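Local structure of ribosome biogenesis GTPase A (Thermotoga maritima, 3CNL) at residues Thr24-Arg29 and Glu48-Leu53; Asp30-Phe35 and Leu169-Leu174; Val105-Thr110 and Leu155-Phe160. The protein binds GTP, probably hydrolyses it, and is probably required for a late step in assembly of the 50S ribosomal subunit. All coordinates share one frame; numbering follows the deposited sequence.

Contact 1: Thr24-Arg29 and Glu48-Leu53; sequences TVVEVR and ETIILL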
loop_
_atom_site.group_PDB
_atom_site.type_symbol
_atom_site.label_atom_id
_atom_site.label_comp_id
_atom_site.label_asym_id
_atom_site.label_seq_id
_atom_site.Cartn_x
_atom_site.Cartn_y
_atom_site.Cartn_z
ATOM N N THR A 24 0.295 -11.409 17.130
ATOM C CA THR A 24 1.215 -10.656 16.289
ATOM C C THR A 24 0.478 -10.143 15.033
ATOM O O THR A 24 -0.390 -10.831 14.489
ATOM C CB THR A 24 2.420 -11.557 15.890
ATOM O OG1 THR A 24 3.023 -12.084 17.079
ATOM C CG2 THR A 24 3.486 -10.801 15.052
ATOM N N VAL A 25 0.857 -8.942 14.589
ATOM C CA VAL A 25 0.283 -8.245 13.436
ATOM C C VAL A 25 1.410 -7.730 12.532
ATOM O O VAL A 25 2.296 -6.994 12.994
ATOM C CB VAL A 25 -0.553 -6.993 13.894
ATOM C CG1 VAL A 25 -0.983 -6.139 12.698
ATOM C CG2 VAL A 25 -1.782 -7.428 14.673
ATOM N N VAL A 26 1.355 -8.129 11.257
ATOM C CA VAL A 26 2.205 -7.562 10.206
ATOM C C VAL A 26 1.352 -6.569 9.408
ATOM O O VAL A 26 0.401 -6.945 8.691
ATOM C CB VAL A 26 2.799 -8.657 9.291
ATOM C CG1 VAL A 26 3.636 -8.031 8.156
ATOM C CG2 VAL A 26 3.653 -9.643 10.107
ATOM N N GLU A 27 1.664 -5.295 9.598
ATOM C CA GLU A 27 0.979 -4.217 8.903
ATOM C C GLU A 27 1.686 -3.971 7.565
ATOM O O GLU A 27 2.825 -3.487 7.511
ATOM C CB GLU A 27 0.961 -2.983 9.800
ATOM C CG GLU A 27 0.133 -1.823 9.307
ATOM C CD GLU A 27 0.331 -0.592 10.178
ATOM O OE1 GLU A 27 -0.548 0.273 10.184
ATOM O OE2 GLU A 27 1.386 -0.472 10.848
ATOM N N VAL A 28 1.004 -4.339 6.490
ATOM C CA VAL A 28 1.552 -4.205 5.145
ATOM C C VAL A 28 1.184 -2.825 4.559
ATOM O O VAL A 28 0.023 -2.564 4.188
ATOM C CB VAL A 28 1.134 -5.379 4.235
ATOM C CG1 VAL A 28 1.742 -5.236 2.800
ATOM C CG2 VAL A 28 1.524 -6.728 4.861
ATOM N N ARG A 29 2.199 -1.961 4.493
ATOM C CA ARG A 29 2.071 -0.603 3.986
ATOM C C ARG A 29 2.820 -0.517 2.669
ATOM O O ARG A 29 3.650 -1.372 2.388
ATOM C CB ARG A 29 2.699 0.378 4.974
ATOM C CG ARG A 29 2.128 0.326 6.416
ATOM C CD ARG A 29 2.537 1.572 7.162
ATOM N NE ARG A 29 2.211 1.474 8.572
ATOM C CZ ARG A 29 2.392 2.436 9.466
ATOM N NH1 ARG A 29 2.897 3.614 9.105
ATOM N NH2 ARG A 29 2.050 2.220 10.731
ATOM N N GLU A 48 1.948 -7.712 19.167
ATOM C CA GLU A 48 3.269 -7.401 18.642
ATOM C C GLU A 48 3.098 -6.987 17.185
ATOM O O GLU A 48 2.679 -7.790 16.350
ATOM C CB GLU A 48 4.208 -8.613 18.779
ATOM C CG GLU A 48 5.619 -8.400 18.242
ATOM C CD GLU A 48 6.400 -7.347 19.005
ATOM O OE1 GLU A 48 6.090 -7.125 20.193
ATOM O OE2 GLU A 48 7.323 -6.733 18.419
ATOM N N THR A 49 3.411 -5.733 16.885
ATOM C CA THR A 49 3.172 -5.183 15.550
ATOM C C THR A 49 4.491 -4.959 14.807
ATOM O O THR A 49 5.434 -4.392 15.356
ATOM C CB THR A 49 2.377 -3.867 15.616
ATOM O OG1 THR A 49 1.108 -4.105 16.238
ATOM C CG2 THR A 49 2.160 -3.257 14.218
ATOM N N ILE A 50 4.539 -5.448 13.570
ATOM C CA ILE A 50 5.653 -5.196 12.655
ATOM C C ILE A 50 5.143 -4.307 11.510
ATOM O O ILE A 50 4.163 -4.649 10.845
ATOM C CB ILE A 50 6.188 -6.519 12.083
ATOM C CG1 ILE A 50 6.507 -7.505 13.224
ATOM C CG2 ILE A 50 7.416 -6.283 11.168
ATOM C CD1 ILE A 50 6.944 -8.868 12.739
ATOM N N ILE A 51 5.785 -3.164 11.295
ATOM C CA ILE A 51 5.461 -2.318 10.132
ATOM C C ILE A 51 6.305 -2.790 8.959
ATOM O O ILE A 51 7.530 -2.759 9.026
ATOM C CB ILE A 51 5.712 -0.826 10.407
ATOM C CG1 ILE A 51 4.774 -0.337 11.511
ATOM C CG2 ILE A 51 5.574 0.018 9.083
ATOM C CD1 ILE A 51 5.145 1.014 12.129
ATOM N N LEU A 52 5.645 -3.271 7.914
ATOM C CA LEU A 52 6.329 -3.749 6.743
ATOM C C LEU A 52 6.149 -2.721 5.621
ATOM O O LEU A 52 5.022 -2.399 5.234
ATOM C CB LEU A 52 5.769 -5.124 6.361
ATOM C CG LEU A 52 6.367 -5.969 5.238
ATOM C CD1 LEU A 52 5.858 -7.399 5.362
ATOM C CD2 LEU A 52 5.975 -5.444 3.891
ATOM N N LEU A 53 7.262 -2.181 5.129
ATOM C CA LEU A 53 7.200 -1.187 4.059
ATOM C C LEU A 53 7.391 -1.919 2.758
ATOM O O LEU A 53 8.518 -2.241 2.389
ATOM C CB LEU A 53 8.264 -0.103 4.249
ATOM C CG LEU A 53 8.125 0.705 5.536
ATOM C CD1 LEU A 53 9.178 1.802 5.567
ATOM C CD2 LEU A 53 6.686 1.288 5.745
#
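Arg-29 and Ile-51 cross obliquely on one face of the sheet. CG2 of Ile-51 lies over one face of the Arg-29 guanidinium, offset toward the rim, 3.7 Å from NE of Arg-29. CD1 of Ile-51 lies over the same group, 3.6 Å from NH2 of Arg-29. Glu-27 lies beside Ile-51 and points the same way. Its CG is anti to the backbone N (chi1 -172°) and the chain beyond is extended. OE2 of Glu-27 lies 3.5 Å from CG1 of Ile-51. NH2 of Arg-29 makes a salt bridge of 2.8 Å to the same OE2 of Glu-27, arriving from above the carboxylate plane. The other oxygen, OE1, accepts from the backbone N of Ala-39. NH1 of Arg-29 bonds to Pro-34 O. Both charged groups are thus buried but paired.

On the opposite face Val-26 meets Leu-52, with CG1 of Val-26 at 3.6 Å from CD1 of Leu-52. Val-26 also packs on Ile-104 of strand 101-106.

Five backbone hydrogen bonds join the strands, donated in turn from either side. The bond from Ile-50 N to Val-25 O is 2.8 Å. The segments run in the same direction, with their axes at 16°. They form a parallel pair inside the mixed sheet of the G domain, the P-loop GTPase fold, which this family has in circularly permuted form.

Contact 2: Asp30-Phe35 and Leu169-Leu174; sequences DARAPF and LLVGSL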
loop_
_atom_site.group_PDB
_atom_site.type_symbol
_atom_site.label_atom_id
_atom_site.label_comp_id
_atom_site.label_asym_id
_atom_site.label_seq_id
_atom_site.Cartn_x
_atom_site.Cartn_y
_atom_site.Cartn_z
ATOM N N ASP A 30 2.522 0.503 1.873
ATOM C CA ASP A 30 3.277 0.813 0.655
ATOM C C ASP A 30 4.379 1.781 1.110
ATOM O O ASP A 30 4.092 2.771 1.773
ATOM C CB ASP A 30 2.338 1.439 -0.406
ATOM C CG ASP A 30 2.988 1.568 -1.787
ATOM O OD1 ASP A 30 4.109 2.085 -1.865
ATOM O OD2 ASP A 30 2.370 1.179 -2.811
ATOM N N ALA A 31 5.640 1.468 0.796
ATOM C CA ALA A 31 6.786 2.321 1.147
ATOM C C ALA A 31 6.733 3.690 0.488
ATOM O O ALA A 31 7.384 4.641 0.939
ATOM C CB ALA A 31 8.101 1.620 0.749
ATOM N N ARG A 32 5.975 3.811 -0.595
ATOM C CA ARG A 32 5.870 5.117 -1.289
ATOM C C ARG A 32 4.965 6.103 -0.541
ATOM O O ARG A 32 5.021 7.338 -0.741
ATOM C CB ARG A 32 5.367 4.908 -2.711
ATOM C CG ARG A 32 6.274 4.043 -3.561
ATOM C CD ARG A 32 5.652 3.678 -4.920
ATOM N NE ARG A 32 4.424 2.868 -4.761
ATOM C CZ ARG A 32 3.560 2.612 -5.747
ATOM N NH1 ARG A 32 3.784 3.103 -6.966
ATOM N NH2 ARG A 32 2.468 1.868 -5.532
ATOM N N ALA A 33 4.121 5.558 0.327
ATOM C CA ALA A 33 3.187 6.383 1.095
ATOM C C ALA A 33 2.934 5.742 2.455
ATOM O O ALA A 33 1.854 5.219 2.678
ATOM C CB ALA A 33 1.833 6.516 0.309
ATOM N N PRO A 34 3.939 5.728 3.355
ATOM C CA PRO A 34 3.766 5.045 4.651
ATOM C C PRO A 34 2.735 5.591 5.617
ATOM O O PRO A 34 2.208 4.807 6.411
ATOM C CB PRO A 34 5.178 5.081 5.273
ATOM C CG PRO A 34 6.070 5.262 4.094
ATOM C CD PRO A 34 5.325 6.198 3.187
ATOM N N PHE A 35 2.458 6.898 5.595
ATOM C CA PHE A 35 1.396 7.424 6.447
ATOM C C PHE A 35 0.039 7.113 5.815
ATOM O O PHE A 35 -0.860 6.582 6.475
ATOM C CB PHE A 35 1.525 8.933 6.702
ATOM C CG PHE A 35 2.518 9.317 7.786
ATOM C CD1 PHE A 35 2.890 8.426 8.790
ATOM C CD2 PHE A 35 3.050 10.600 7.809
ATOM C CE1 PHE A 35 3.799 8.798 9.767
ATOM C CE2 PHE A 35 3.957 10.993 8.799
ATOM C CZ PHE A 35 4.324 10.103 9.771
ATOM N N LEU A 169 -5.100 6.963 -3.899
ATOM C CA LEU A 169 -5.240 6.778 -5.344
ATOM C C LEU A 169 -3.924 6.398 -6.018
ATOM O O LEU A 169 -3.868 5.504 -6.880
ATOM C CB LEU A 169 -5.804 8.065 -5.992
ATOM C CG LEU A 169 -5.938 8.118 -7.510
ATOM C CD1 LEU A 169 -6.953 7.095 -7.963
ATOM C CD2 LEU A 169 -6.396 9.531 -7.925
ATOM N N LEU A 170 -2.868 7.112 -5.658
ATOM C CA LEU A 170 -1.544 6.911 -6.274
ATOM C C LEU A 170 -0.953 5.505 -6.002
ATOM O O LEU A 170 -0.194 4.982 -6.806
ATOM C CB LEU A 170 -0.572 8.012 -5.771
ATOM C CG LEU A 170 -0.716 9.419 -6.351
ATOM C CD1 LEU A 170 -0.006 10.510 -5.536
ATOM C CD2 LEU A 170 -0.238 9.474 -7.784
ATOM N N VAL A 171 -1.275 4.909 -4.854
ATOM C CA VAL A 171 -0.816 3.541 -4.557
ATOM C C VAL A 171 -1.850 2.456 -4.973
ATOM O O VAL A 171 -1.656 1.272 -4.717
ATOM C CB VAL A 171 -0.383 3.382 -3.066
ATOM C CG1 VAL A 171 0.825 4.279 -2.766
ATOM C CG2 VAL A 171 -1.535 3.696 -2.126
ATOM N N GLY A 172 -2.919 2.867 -5.648
ATOM C CA GLY A 172 -3.958 1.931 -6.146
ATOM C C GLY A 172 -4.875 1.344 -5.093
ATOM O O GLY A 172 -5.604 0.376 -5.345
ATOM N N SER A 173 -4.839 1.926 -3.903
ATOM C CA SER A 173 -5.669 1.485 -2.801
ATOM C C SER A 173 -7.113 2.004 -2.924
ATOM O O SER A 173 -8.083 1.337 -2.514
ATOM C CB SER A 173 -5.029 1.940 -1.496
ATOM O OG SER A 173 -5.807 1.535 -0.398
ATOM N N LEU A 174 -7.257 3.195 -3.488
ATOM C CA LEU A 174 -8.574 3.770 -3.690
ATOM C C LEU A 174 -8.851 3.895 -5.189
ATOM O O LEU A 174 -8.122 4.579 -5.890
ATOM C CB LEU A 174 -8.677 5.118 -2.947
ATOM C CG LEU A 174 -9.983 5.912 -2.861
ATOM C CD1 LEU A 174 -11.058 5.184 -2.017
ATOM C CD2 LEU A 174 -9.687 7.294 -2.286
HETATM O O HOH W 1 0.148 -0.296 -3.319
#
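Val-171 packs its CG1 methyl against Asp-30 and Ala-33. It sits just past the C-terminal end of helix 162-170, which closes in a Schellman motif with Gly-172, at positive phi, as the C-prime residue. Across from it, Asp-30 to Ala-33 form a type I beta turn, and Asp-30 also makes an Asx turn.

CG1 of Val-171 lies 3.5 Å from OD2 of Asp-30 and 3.9 Å from CB of Ala-33. The side chains of Asp-30 and Val-171 overlap alongside, running in opposing directions. No direct hydrogen bond joins the segments. A water bridges them instead, within hydrogen-bonding distance of OD2 of Asp-30 and the carbonyl O of Val-171. That carbonyl also accepts from Asn-109 ND2 of the nucleotide pocket.

Arg-32 positions the carboxylate. It grips Asp-30 side-on, NE to OD1 and NH2 to OD2, with both oxygens close to the guanidinium plane. NH2 of Arg-32 is 2.8 Å from OD2 of Asp-30. The Arg-32 chain bends at chi3 (-63°), which turns NE back toward the aspartate. OD1 of Asp-30 takes a second bond, from the backbone N of Arg-32 onto its anti lone pair. An alanine in place of Asp-30 would probably leave the buried Arg-32 guanidinium without its negative mate and the bridging water without one of its partners.

Further out, NH1 and NH2 of Arg-32 bond to the carbonyl oxygens of Val-235 and Ala-236, at the end of helix 224-236. The turn thereby meets two helix ends. NH2 of Arg-32 also comes 3.8 Å from CA of Val-171.

Contact 3: Val105-Thr110 and Leu155-Phe160; sequences VGVPNT and LYKNIF. With GNP (phosphoaminophosphonic acid-guanylate ester), chain B.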
loop_
_atom_site.group_PDB
_atom_site.type_symbol
_atom_site.label_atom_id
_atom_site.label_comp_id
_atom_site.label_asym_id
_atom_site.label_seq_id
_atom_site.Cartn_x
_atom_site.Cartn_y
_atom_site.Cartn_z
ATOM N N VAL A 105 -2.252 -7.674 7.882
ATOM C CA VAL A 105 -3.310 -6.676 7.703
ATOM C C VAL A 105 -2.843 -5.433 6.905
ATOM O O VAL A 105 -1.653 -5.114 6.866
ATOM C CB VAL A 105 -3.895 -6.221 9.066
ATOM C CG1 VAL A 105 -2.926 -5.292 9.791
ATOM C CG2 VAL A 105 -5.210 -5.503 8.860
ATOM N N GLY A 106 -3.791 -4.721 6.295
ATOM C CA GLY A 106 -3.452 -3.488 5.561
ATOM C C GLY A 106 -4.602 -2.956 4.726
ATOM O O GLY A 106 -5.641 -3.619 4.575
ATOM N N VAL A 107 -4.420 -1.765 4.161
ATOM C CA VAL A 107 -5.468 -1.214 3.284
ATOM C C VAL A 107 -5.374 -1.969 1.970
ATOM O O VAL A 107 -4.412 -2.689 1.774
ATOM C CB VAL A 107 -5.306 0.296 3.075
ATOM C CG1 VAL A 107 -5.363 1.039 4.428
ATOM C CG2 VAL A 107 -3.988 0.607 2.290
ATOM N N PRO A 108 -6.372 -1.824 1.077
ATOM C CA PRO A 108 -6.327 -2.536 -0.186
ATOM C C PRO A 108 -5.058 -2.276 -1.002
ATOM O O PRO A 108 -4.513 -1.165 -0.962
ATOM C CB PRO A 108 -7.551 -1.985 -0.928
ATOM C CG PRO A 108 -8.495 -1.554 0.150
ATOM C CD PRO A 108 -7.608 -1.019 1.221
ATOM N N ASN A 109 -4.593 -3.321 -1.686
ATOM C CA ASN A 109 -3.590 -3.256 -2.767
ATOM C C ASN A 109 -2.127 -3.227 -2.354
ATOM O O ASN A 109 -1.242 -3.219 -3.219
ATOM C CB ASN A 109 -3.869 -2.068 -3.727
ATOM C CG ASN A 109 -3.249 -2.274 -5.080
ATOM O OD1 ASN A 109 -3.466 -3.304 -5.687
ATOM N ND2 ASN A 109 -2.438 -1.305 -5.551
ATOM N N THR A 110 -1.857 -3.244 -1.054
ATOM C CA THR A 110 -0.472 -3.027 -0.553
ATOM C C THR A 110 0.436 -4.245 -0.676
ATOM O O THR A 110 1.627 -4.144 -0.409
ATOM C CB THR A 110 -0.447 -2.609 0.902
ATOM O OG1 THR A 110 -1.103 -3.622 1.686
ATOM C CG2 THR A 110 -1.152 -1.261 1.093
ATOM N N LEU A 155 -8.204 -3.347 5.623
ATOM C CA LEU A 155 -8.634 -2.145 6.318
ATOM C C LEU A 155 -9.142 -1.059 5.366
ATOM O O LEU A 155 -8.413 -0.581 4.499
ATOM C CB LEU A 155 -7.486 -1.605 7.177
ATOM C CG LEU A 155 -7.753 -0.586 8.294
ATOM C CD1 LEU A 155 -7.487 0.848 7.852
ATOM C CD2 LEU A 155 -9.145 -0.733 8.946
ATOM N N TYR A 156 -10.404 -0.682 5.542
ATOM C CA TYR A 156 -10.991 0.449 4.833
ATOM C C TYR A 156 -11.091 1.605 5.807
ATOM O O TYR A 156 -11.806 1.522 6.802
ATOM C CB TYR A 156 -12.368 0.089 4.276
ATOM C CG TYR A 156 -12.368 -1.193 3.482
ATOM C CD1 TYR A 156 -12.088 -1.196 2.116
ATOM C CD2 TYR A 156 -12.639 -2.410 4.100
ATOM C CE1 TYR A 156 -12.087 -2.381 1.386
ATOM C CE2 TYR A 156 -12.641 -3.599 3.378
ATOM C CZ TYR A 156 -12.358 -3.576 2.027
ATOM O OH TYR A 156 -12.358 -4.767 1.325
ATOM N N LYS A 157 -10.361 2.683 5.548
ATOM C CA LYS A 157 -10.318 3.769 6.512
ATOM C C LYS A 157 -11.017 5.050 6.063
ATOM O O LYS A 157 -11.356 5.199 4.893
ATOM C CB LYS A 157 -8.885 4.022 6.995
ATOM C CG LYS A 157 -7.948 4.709 6.041
ATOM C CD LYS A 157 -6.524 4.485 6.537
ATOM C CE LYS A 157 -5.640 5.631 6.163
ATOM N NZ LYS A 157 -4.257 5.427 6.647
ATOM N N ASN A 158 -11.235 5.950 7.023
ATOM C CA ASN A 158 -11.958 7.207 6.814
ATOM C C ASN A 158 -11.114 8.216 6.049
ATOM O O ASN A 158 -10.035 8.608 6.503
ATOM C CB ASN A 158 -12.416 7.787 8.168
ATOM C CG ASN A 158 -12.649 9.302 8.133
ATOM O OD1 ASN A 158 -13.627 9.800 7.550
ATOM N ND2 ASN A 158 -11.756 10.043 8.787
ATOM N N ILE A 159 -11.602 8.630 4.884
ATOM C CA ILE A 159 -10.907 9.647 4.114
ATOM C C ILE A 159 -11.582 10.995 4.310
ATOM O O ILE A 159 -12.604 11.293 3.700
ATOM C CB ILE A 159 -10.792 9.293 2.623
ATOM C CG1 ILE A 159 -10.152 7.917 2.466
ATOM C CG2 ILE A 159 -9.947 10.341 1.924
ATOM C CD1 ILE A 159 -10.733 7.098 1.371
ATOM N N PHE A 160 -10.990 11.790 5.184
ATOM C CA PHE A 160 -11.483 13.109 5.530
ATOM C C PHE A 160 -10.807 14.169 4.658
ATOM O O PHE A 160 -11.390 15.223 4.385
ATOM C CB PHE A 160 -11.189 13.382 7.007
ATOM C CG PHE A 160 -9.741 13.194 7.382
ATOM C CD1 PHE A 160 -8.987 14.266 7.840
ATOM C CD2 PHE A 160 -9.129 11.942 7.258
ATOM C CE1 PHE A 160 -7.641 14.103 8.176
ATOM C CE2 PHE A 160 -7.789 11.760 7.593
ATOM C CZ PHE A 160 -7.039 12.842 8.049
HETATM P PG GNP B . -6.201 -6.403 -1.754
HETATM O O1G GNP B . -6.353 -6.485 -0.253
HETATM O O2G GNP B . -6.681 -5.075 -2.309
HETATM O O3G GNP B . -6.863 -7.629 -2.372
HETATM N N3B GNP B . -4.742 -6.544 -2.358
HETATM P PB GNP B . -3.439 -7.096 -1.662
HETATM O O1B GNP B . -3.062 -6.220 -0.512
HETATM O O2B GNP B . -3.657 -8.538 -1.343
HETATM O O3A GNP B . -2.344 -6.977 -2.739
HETATM P PA GNP B . -1.863 -8.007 -3.807
HETATM O O1A GNP B . -0.868 -8.928 -3.233
HETATM O O2A GNP B . -2.983 -8.621 -4.540
HETATM O "O5'" GNP B . -1.056 -7.116 -4.797
HETATM C "C5'" GNP B . -1.630 -5.976 -5.453
HETATM C "C4'" GNP B . -0.772 -5.651 -6.671
HETATM O "O4'" GNP B . 0.568 -5.232 -6.281
HETATM C "C3'" GNP B . -0.539 -6.787 -7.652
HETATM O "O3'" GNP B . -0.505 -6.241 -8.963
HETATM C "C2'" GNP B . 0.840 -7.289 -7.255
HETATM O "O2'" GNP B . 1.462 -7.938 -8.340
HETATM C "C1'" GNP B . 1.566 -5.991 -6.921
HETATM N N9 GNP B . 2.642 -6.120 -5.942
HETATM C C8 GNP B . 2.571 -6.786 -4.735
HETATM N N7 GNP B . 3.685 -6.706 -4.045
HETATM C C5 GNP B . 4.540 -5.943 -4.869
HETATM C C6 GNP B . 5.881 -5.508 -4.679
HETATM O O6 GNP B . 6.634 -5.725 -3.712
HETATM N N1 GNP B . 6.352 -4.740 -5.760
HETATM C C2 GNP B . 5.614 -4.429 -6.891
HETATM N N2 GNP B . 6.219 -3.684 -7.839
HETATM N N3 GNP B . 4.364 -4.816 -7.077
HETATM C C4 GNP B . 3.898 -5.571 -6.034
#
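Leu-155 N donates a nearly straight hydrogen bond of 2.8 Å to Gly-106 O, reaching it from above the carbonyl plane. The carbonyl O of Leu-155 in turn takes a CA-H...O contact of 3.2 Å from CA of Val-107. The same O of Leu-155 lies 3.4 Å from CD of Pro-108.

The side chains of Val-107 and Leu-155 lie at a slant to each other, and CG1 of Val-107 is 4.0 Å from CD1 of Leu-155. With CG1 anti to the carbonyl carbon (chi1 -59°), this methyl also approaches Leu-155 O. On the Pro-108 ring, CG meets CE1 of Tyr-156 at 3.9 Å.

Val-107 to Thr-110 form a type II beta turn within the P-loop, just after Gly-106. Its Asn-109 N makes a weak hydrogen bond to O2G, a gamma-phosphate oxygen of the GTP analogue. Gly-111 N and NZ of Lys-112 bond the analogue as well. Lys-112 NZ also bonds Val-107 O.

The contact lies where strands 101-106 and 147-154, neighbours in the sheet, run out into loops. One loop leads through the phosphate site to helix 112-120. The other leads to helix 162-170, on which Lys-157 and Ile-159 pack.

How the contacts relate
From the N terminus, strand 24-30 pairs with strand 48-54 in contact 1, closing the loop between them. Residues 30-35 begin that loop, and their partner, 169-174, comes much later. Contacts 1 and 2 therefore cross along the chain. Contact 3 follows contact 1 in series. It closes the loop from the P-loop strand to 155-160 and is nested inside the larger loop closed by contact 2. Strand 24-30 pairs with strand 101-106, so contacts 1 and 3 share one sheet. The turn after helix 162-170 touches the P-loop through Val-171 and Ser-173. Together the three contacts tie the sheet, the nucleotide site and the helices that follow.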